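Local coordinates for protein probable tRNA pseudouridine synthase D (Methanosarcina mazei, PDB 1Z2Z) that probably converts uridine-13 of transfer RNA to pseudouridine, as a member of the TruD family of pseudouridine synthases, at residues A216-F219 with V220-T223; M243-H246 with L247-N250; P262-L265 with Y266-V270. All blocks are in the same frame, centred on the assembly; numbering follows the deposited sequence.

The three interactions follow one another along the chain, each within a single helix: interaction 1 in helix 213-223, interaction 2 in helix 238-249 and interaction 3 at the start of helix 263-287. All lie in the TRUD region, residues 165-390, away from the predicted nucleophile Asp-86. Interactions 1 and 2 have centres about 15 Å apart and pack directly, Val-220 CG1 lying 3.6 Å from Met-244 CE. Interaction 3 is about 19 Å, centre to centre, from interaction 2 and touches neither of the others. Tyr-201 of helix 194-202 bridges interactions 2 and 3, meeting Met-243 and Phe-269. The contacts thus belong to the helical scaffold of the TRUD region.

Interaction 1 (A216-F219 with V220-T223); sequences ARQF and VKDT
Val-220 places its two methyl branches differently against the preceding turn of helix 213-223. CG1 lies in the plane of the Phe-219 ring, at its edge, 3.8 Å from CD2 of that ring, whereas CG2 rests near the carbonyl oxygen of Arg-217. At Lys-221 the backbone N is shared between two weak bonds, to Arg-217 O at 2.9 Å and to Gln-218 O at 3.3 Å. Asp-222 N then makes a straighter bond to Phe-219 O, 3.2 Å long with an N-H...O angle of 161°. Thr-223 adds a side-chain donor: with OG1 held between its own backbone N and carbonyl carbon (chi1 52°), the hydroxyl turns back to Phe-219 O, 2.6 Å away. The same OG1 sits 3.5 Å above one face of the Phe-219 ring, displaced toward its rim. Arg-217, whose CB points away from residues 220-223, makes salt bridges to Glu-240 and Glu-209. Phe-219 O is consequently gripped from opposite faces of its carbonyl plane, by an amide N-H and by a hydroxyl; a threonine bond to the carbonyl four residues back, common in helices, thus adds to the i to i-3 amide bond near the C-terminal end of helix 213-223.

Interaction 2 (M243-H246 with L247-N250); sequences MMNH and LIAN
His-246 and Asn-250 meet across the last turn of helix 238-249, the imidazole and the amide standing nearly upright to each other with their planes 78° apart. Asn-250 approaches over one face of the ring: its CB is 4.1 Å above the plane and offset toward the rim, and its OD1 lies 3.2 Å from His-246 CE1. The imidazole is swung there by a first torsion that sets CG anti to the backbone N (chi1 -178°). Its NE2 is engaged by Asp-253, whose carboxylate could favour a protonated ring, and this bond would limit rotation of the imidazole. The backbone draws the same pair together, since Asn-250 N donates to His-246 O at 3.3 Å.

Leu-247 points its chain back along the helix, with CG 3.3 Å from Met-243 O. Its own N donates to Met-244 O at 3.0 Å and only weakly to Met-243 O. Ile-248 lies on another side of the turn, where CG2 faces the Met-244 carbonyl.

Around this turn, Met-243, Met-244 (both selenomethionines) and Leu-247 pack on Ile-202 of helix 194-202. Met-244 and Leu-247 also reach Phe-226 of helix 226-232, so one face of helix 238-249 is lodged against two other helices.

Interaction 3 (P262-L265 with Y266-V270); sequences PQNL and YRMFV
Leu-265 lies against Met-268 and Phe-269 in the opening turn of helix 263-287, where the backbone bonds are uneven in strength and spacing. Asn-264 O receives Arg-267 N at 3.1 Å in a nearly straight bond (165°), a three-residue spacing, although the position of that nitrogen is less certain. Met-268 N divides itself weakly between Leu-265 O and, at 3.5 Å, Asn-264 O. Leu-265 O also accepts from Phe-269 N, a long, weak bond of 3.4 Å but well directed at 162°; this bond and that of Met-268 N to Asn-264 O have the four-residue spacing of an alpha-helix. The two carbonyls of Asn-264 and Leu-265 thus serve the three successive amides of Arg-267, Met-268 and Phe-269, with three- and four-residue spacings mixed at the start of the helix.

The polar side chains of the second segment find their partners beyond this turn. Arg-267 NE donates to the backbone O of Glu-378, and its NH2 makes a weaker bond to Ser-380 O. Tyr-266 OH is weakly bonded to the Glu-378 carboxylate. Arg-267, with weaker help from Tyr-266, therefore links this turn to residues 378-380, using backbone carbonyls as well as a side-chain acid.

Apolar contacts hold another side of the turn. Phe-269 CG lies anti to its own carbonyl carbon (chi1 -52°), and the ring comes back alongside Leu-265, whose CB is 3.5 Å from Phe-269 CZ; Tyr-201 meets this ring edge-to-face. The selenomethionine chain of Met-268 crosses Leu-265 at a slant and bends at its last torsion, bringing SE to 3.5 Å from Leu-265 CD1.

Interaction 1 (A216-F219 with V220-T223)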
loop_
_atom_site.group_PDB
_atom_site.type_symbol
_atom_site.label_atom_id
_atom_site.label_comp_id
_atom_site.label_asym_id
_atom_site.label_seq_id
_atom_site.Cartn_x
_atom_site.Cartn_y
_atom_site.Cartn_z
ATOM N N ALA A 216 -9.435 -25.751 3.099
ATOM C CA ALA A 216 -10.633 -25.519 3.891
ATOM C C ALA A 216 -11.604 -24.674 3.067
ATOM O O ALA A 216 -12.798 -24.963 3.022
ATOM C CB ALA A 216 -10.276 -24.802 5.177
ATOM N N ARG A 217 -11.072 -23.635 2.421
ATOM C CA ARG A 217 -11.852 -22.726 1.577
ATOM C C ARG A 217 -12.306 -23.455 0.328
ATOM O O ARG A 217 -13.451 -23.334 -0.099
ATOM C CB ARG A 217 -11.012 -21.511 1.165
ATOM C CG ARG A 217 -10.609 -20.596 2.313
ATOM C CD ARG A 217 -9.735 -19.459 1.817
ATOM N NE ARG A 217 -9.175 -18.668 2.913
ATOM C CZ ARG A 217 -9.846 -17.758 3.611
ATOM N NH1 ARG A 217 -11.119 -17.507 3.333
ATOM N NH2 ARG A 217 -9.247 -17.099 4.594
ATOM N N GLN A 218 -11.387 -24.205 -0.261
ATOM C CA GLN A 218 -11.676 -24.976 -1.456
ATOM C C GLN A 218 -12.857 -25.902 -1.199
ATOM O O GLN A 218 -13.674 -26.139 -2.085
ATOM C CB GLN A 218 -10.459 -25.818 -1.831
ATOM C CG GLN A 218 -9.943 -25.575 -3.231
ATOM C CD GLN A 218 -11.032 -25.694 -4.262
ATOM O OE1 GLN A 218 -11.921 -26.533 -4.144
ATOM N NE2 GLN A 218 -10.966 -24.862 -5.288
ATOM N N PHE A 219 -12.942 -26.423 0.021
ATOM C CA PHE A 219 -14.017 -27.334 0.374
ATOM C C PHE A 219 -15.379 -26.690 0.240
ATOM O O PHE A 219 -16.195 -27.110 -0.578
ATOM C CB PHE A 219 -13.858 -27.839 1.806
ATOM C CG PHE A 219 -14.912 -28.834 2.210
ATOM C CD1 PHE A 219 -14.803 -30.168 1.849
ATOM C CD2 PHE A 219 -16.028 -28.432 2.937
ATOM C CE1 PHE A 219 -15.797 -31.085 2.191
ATOM C CE2 PHE A 219 -17.026 -29.345 3.281
ATOM C CZ PHE A 219 -16.904 -30.669 2.913
ATOM N N VAL A 220 -15.635 -25.669 1.048
ATOM C CA VAL A 220 -16.929 -25.002 1.009
ATOM C C VAL A 220 -17.161 -24.215 -0.272
ATOM O O VAL A 220 -18.267 -23.744 -0.520
ATOM C CB VAL A 220 -17.106 -24.051 2.215
ATOM C CG1 VAL A 220 -16.914 -24.826 3.501
ATOM C CG2 VAL A 220 -16.131 -22.882 2.126
ATOM N N LYS A 221 -16.120 -24.081 -1.087
ATOM C CA LYS A 221 -16.222 -23.339 -2.340
ATOM C C LYS A 221 -16.948 -24.140 -3.416
ATOM O O LYS A 221 -17.464 -23.578 -4.380
ATOM C CB LYS A 221 -14.821 -22.952 -2.812
ATOM C CG LYS A 221 -14.747 -22.218 -4.130
ATOM C CD LYS A 221 -13.416 -21.494 -4.205
ATOM C CE LYS A 221 -13.218 -20.806 -5.533
ATOM N NZ LYS A 221 -13.134 -21.811 -6.614
ATOM N N ASP A 222 -16.989 -25.456 -3.248
ATOM C CA ASP A 222 -17.672 -26.318 -4.207
ATOM C C ASP A 222 -18.781 -27.151 -3.559
ATOM O O ASP A 222 -19.439 -27.948 -4.225
ATOM C CB ASP A 222 -16.655 -27.226 -4.929
ATOM C CG ASP A 222 -15.510 -27.671 -4.031
ATOM O OD1 ASP A 222 -15.777 -28.305 -2.995
ATOM O OD2 ASP A 222 -14.342 -27.394 -4.367
ATOM N N THR A 223 -18.994 -26.942 -2.260
ATOM C CA THR A 223 -20.024 -27.667 -1.513
ATOM C C THR A 223 -20.925 -26.703 -0.771
ATOM O O THR A 223 -22.065 -27.033 -0.442
ATOM C CB THR A 223 -19.414 -28.607 -0.467
ATOM O OG1 THR A 223 -18.503 -27.865 0.350
ATOM C CG2 THR A 223 -18.693 -29.758 -1.136
#

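Interaction 2 (M243-H246 with L247-N250)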
loop_
_atom_site.group_PDB
_atom_site.type_symbol
_atom_site.label_atom_id
_atom_site.label_comp_id
_atom_site.label_asym_id
_atom_site.label_seq_id
_atom_site.Cartn_x
_atom_site.Cartn_y
_atom_site.Cartn_z
HETATM N N MSE A 243 -19.257 -14.828 9.138
HETATM C CA MSE A 243 -20.143 -14.819 7.970
HETATM C C MSE A 243 -20.826 -16.146 7.684
HETATM O O MSE A 243 -21.975 -16.187 7.236
HETATM C CB MSE A 243 -19.367 -14.389 6.731
HETATM C CG MSE A 243 -18.799 -13.015 6.846
HETATM SE SE MSE A 243 -17.996 -12.434 5.220
HETATM C CE MSE A 243 -19.540 -12.554 4.046
HETATM N N MSE A 244 -20.113 -17.235 7.925
HETATM C CA MSE A 244 -20.679 -18.540 7.679
HETATM C C MSE A 244 -21.784 -18.812 8.684
HETATM O O MSE A 244 -22.782 -19.448 8.354
HETATM C CB MSE A 244 -19.588 -19.600 7.758
HETATM C CG MSE A 244 -18.474 -19.352 6.752
HETATM SE SE MSE A 244 -17.160 -20.760 6.686
HETATM C CE MSE A 244 -17.858 -21.729 5.169
ATOM N N ASN A 245 -21.618 -18.320 9.910
ATOM C CA ASN A 245 -22.647 -18.521 10.924
ATOM C C ASN A 245 -23.964 -17.879 10.497
ATOM O O ASN A 245 -25.024 -18.487 10.630
ATOM C CB ASN A 245 -22.208 -17.942 12.271
ATOM C CG ASN A 245 -21.187 -18.809 12.971
ATOM O OD1 ASN A 245 -21.390 -20.014 13.138
ATOM N ND2 ASN A 245 -20.085 -18.202 13.398
ATOM N N HIS A 246 -23.882 -16.650 9.985
ATOM C CA HIS A 246 -25.050 -15.894 9.527
ATOM C C HIS A 246 -25.736 -16.620 8.389
ATOM O O HIS A 246 -26.897 -16.359 8.080
ATOM C CB HIS A 246 -24.636 -14.510 9.026
ATOM C CG HIS A 246 -25.785 -13.661 8.580
ATOM N ND1 HIS A 246 -26.592 -12.981 9.466
ATOM C CD2 HIS A 246 -26.281 -13.405 7.346
ATOM C CE1 HIS A 246 -27.535 -12.339 8.797
ATOM N NE2 HIS A 246 -27.368 -12.581 7.509
ATOM N N LEU A 247 -24.998 -17.522 7.760
ATOM C CA LEU A 247 -25.523 -18.286 6.647
ATOM C C LEU A 247 -26.068 -19.641 7.072
ATOM O O LEU A 247 -26.597 -20.378 6.242
ATOM C CB LEU A 247 -24.437 -18.465 5.589
ATOM C CG LEU A 247 -24.006 -17.175 4.888
ATOM C CD1 LEU A 247 -22.756 -17.440 4.064
ATOM C CD2 LEU A 247 -25.135 -16.661 4.006
ATOM N N ILE A 248 -25.938 -19.977 8.356
ATOM C CA ILE A 248 -26.453 -21.259 8.845
ATOM C C ILE A 248 -27.914 -21.104 9.275
ATOM O O ILE A 248 -28.725 -22.015 9.104
ATOM C CB ILE A 248 -25.635 -21.814 10.057
ATOM C CG1 ILE A 248 -25.956 -21.024 11.329
ATOM C CG2 ILE A 248 -24.150 -21.756 9.757
ATOM C CD1 ILE A 248 -25.517 -21.711 12.613
ATOM N N ALA A 249 -28.240 -19.940 9.829
ATOM C CA ALA A 249 -29.590 -19.643 10.290
ATOM C C ALA A 249 -30.350 -18.920 9.191
ATOM O O ALA A 249 -31.556 -19.100 9.020
ATOM C CB ALA A 249 -29.528 -18.770 11.537
ATOM N N ASN A 250 -29.625 -18.096 8.449
ATOM C CA ASN A 250 -30.206 -17.321 7.366
ATOM C C ASN A 250 -29.660 -17.781 6.010
ATOM O O ASN A 250 -28.789 -17.125 5.435
ATOM C CB ASN A 250 -29.891 -15.836 7.578
ATOM C CG ASN A 250 -30.364 -15.318 8.932
ATOM O OD1 ASN A 250 -30.098 -14.173 9.289
ATOM N ND2 ASN A 250 -31.071 -16.157 9.686
#

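Interaction 3 (P262-L265 with Y266-V270)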
loop_
_atom_site.group_PDB
_atom_site.type_symbol
_atom_site.label_atom_id
_atom_site.label_comp_id
_atom_site.label_asym_id
_atom_site.label_seq_id
_atom_site.Cartn_x
_atom_site.Cartn_y
_atom_site.Cartn_z
ATOM N N PRO A 262 -17.264 -5.465 11.005
ATOM C CA PRO A 262 -17.324 -4.036 11.328
ATOM C C PRO A 262 -17.176 -3.189 10.073
ATOM O O PRO A 262 -17.197 -3.718 8.967
ATOM C CB PRO A 262 -16.157 -3.856 12.294
ATOM C CG PRO A 262 -15.173 -4.878 11.818
ATOM C CD PRO A 262 -16.057 -6.079 11.586
ATOM N N GLN A 263 -17.026 -1.878 10.250
ATOM C CA GLN A 263 -16.857 -0.943 9.130
ATOM C C GLN A 263 -15.518 -1.082 8.397
ATOM O O GLN A 263 -15.216 -0.291 7.501
ATOM C CB GLN A 263 -17.003 0.493 9.628
ATOM C CG GLN A 263 -16.254 0.805 10.931
ATOM C CD GLN A 263 -14.729 0.764 10.816
ATOM O OE1 GLN A 263 -14.119 -0.307 10.746
ATOM N NE2 GLN A 263 -14.109 1.939 10.804
ATOM N N ASN A 264 -14.725 -2.080 8.790
ATOM C CA ASN A 264 -13.415 -2.331 8.189
ATOM C C ASN A 264 -13.619 -2.776 6.749
ATOM O O ASN A 264 -13.880 -1.950 5.871
ATOM C CB ASN A 264 -12.661 -3.421 8.972
ATOM C CG ASN A 264 -11.143 -3.376 8.750
ATOM O OD1 ASN A 264 -10.417 -4.295 9.153
ATOM N ND2 ASN A 264 -10.662 -2.304 8.125
ATOM N N LEU A 265 -13.506 -4.079 6.500
ATOM C CA LEU A 265 -13.699 -4.596 5.150
ATOM C C LEU A 265 -15.034 -4.093 4.630
ATOM O O LEU A 265 -15.227 -3.956 3.422
ATOM C CB LEU A 265 -13.688 -6.131 5.136
ATOM C CG LEU A 265 -12.336 -6.840 5.217
ATOM C CD1 LEU A 265 -11.449 -6.396 4.060
ATOM C CD2 LEU A 265 -11.681 -6.533 6.549
ATOM N N TYR A 266 -15.944 -3.819 5.559
ATOM C CA TYR A 266 -17.279 -3.322 5.238
ATOM C C TYR A 266 -17.255 -2.472 3.970
ATOM O O TYR A 266 -18.130 -2.590 3.115
ATOM C CB TYR A 266 -17.812 -2.492 6.413
ATOM C CG TYR A 266 -19.288 -2.186 6.334
ATOM C CD1 TYR A 266 -20.222 -3.214 6.182
ATOM C CD2 TYR A 266 -19.752 -0.868 6.391
ATOM C CE1 TYR A 266 -21.581 -2.939 6.078
ATOM C CE2 TYR A 266 -21.110 -0.580 6.288
ATOM C CZ TYR A 266 -22.018 -1.618 6.130
ATOM O OH TYR A 266 -23.358 -1.332 6.004
ATOM N N ARG A 267 -16.240 -1.627 3.846
ATOM C CA ARG A 267 -16.129 -0.778 2.681
ATOM C C ARG A 267 -14.807 -0.974 1.927
ATOM O O ARG A 267 -14.565 -0.317 0.913
ATOM C CB ARG A 267 -16.300 0.689 3.096
ATOM C CG ARG A 267 -17.531 0.944 3.964
ATOM C CD ARG A 267 -17.805 2.434 4.156
ATOM N NE ARG A 267 -18.501 3.016 3.015
ATOM C CZ ARG A 267 -18.008 3.972 2.239
ATOM N NH1 ARG A 267 -16.802 4.472 2.476
ATOM N NH2 ARG A 267 -18.723 4.424 1.217
HETATM N N MSE A 268 -13.951 -1.873 2.412
HETATM C CA MSE A 268 -12.669 -2.126 1.743
HETATM C C MSE A 268 -12.882 -2.780 0.384
HETATM O O MSE A 268 -12.181 -2.479 -0.582
HETATM C CB MSE A 268 -11.765 -3.026 2.591
HETATM C CG MSE A 268 -11.170 -2.364 3.829
HETATM SE SE MSE A 268 -9.659 -3.401 4.548
HETATM C CE MSE A 268 -8.235 -2.069 4.378
ATOM N N PHE A 269 -13.852 -3.677 0.304
ATOM C CA PHE A 269 -14.124 -4.338 -0.953
ATOM C C PHE A 269 -14.360 -3.316 -2.061
ATOM O O PHE A 269 -13.598 -3.263 -3.026
ATOM C CB PHE A 269 -15.332 -5.250 -0.808
ATOM C CG PHE A 269 -15.228 -6.186 0.351
ATOM C CD1 PHE A 269 -16.199 -6.192 1.340
ATOM C CD2 PHE A 269 -14.166 -7.074 0.451
ATOM C CE1 PHE A 269 -16.103 -7.055 2.425
ATOM C CE2 PHE A 269 -14.064 -7.942 1.535
ATOM C CZ PHE A 269 -15.039 -7.939 2.515
ATOM N N VAL A 270 -15.401 -2.494 -1.920
ATOM C CA VAL A 270 -15.717 -1.494 -2.942
ATOM C C VAL A 270 -14.508 -0.595 -3.230
ATOM O O VAL A 270 -14.228 -0.280 -4.389
ATOM C CB VAL A 270 -16.960 -0.611 -2.544
ATOM C CG1 VAL A 270 -17.155 0.511 -3.557
ATOM C CG2 VAL A 270 -18.237 -1.468 -2.497
#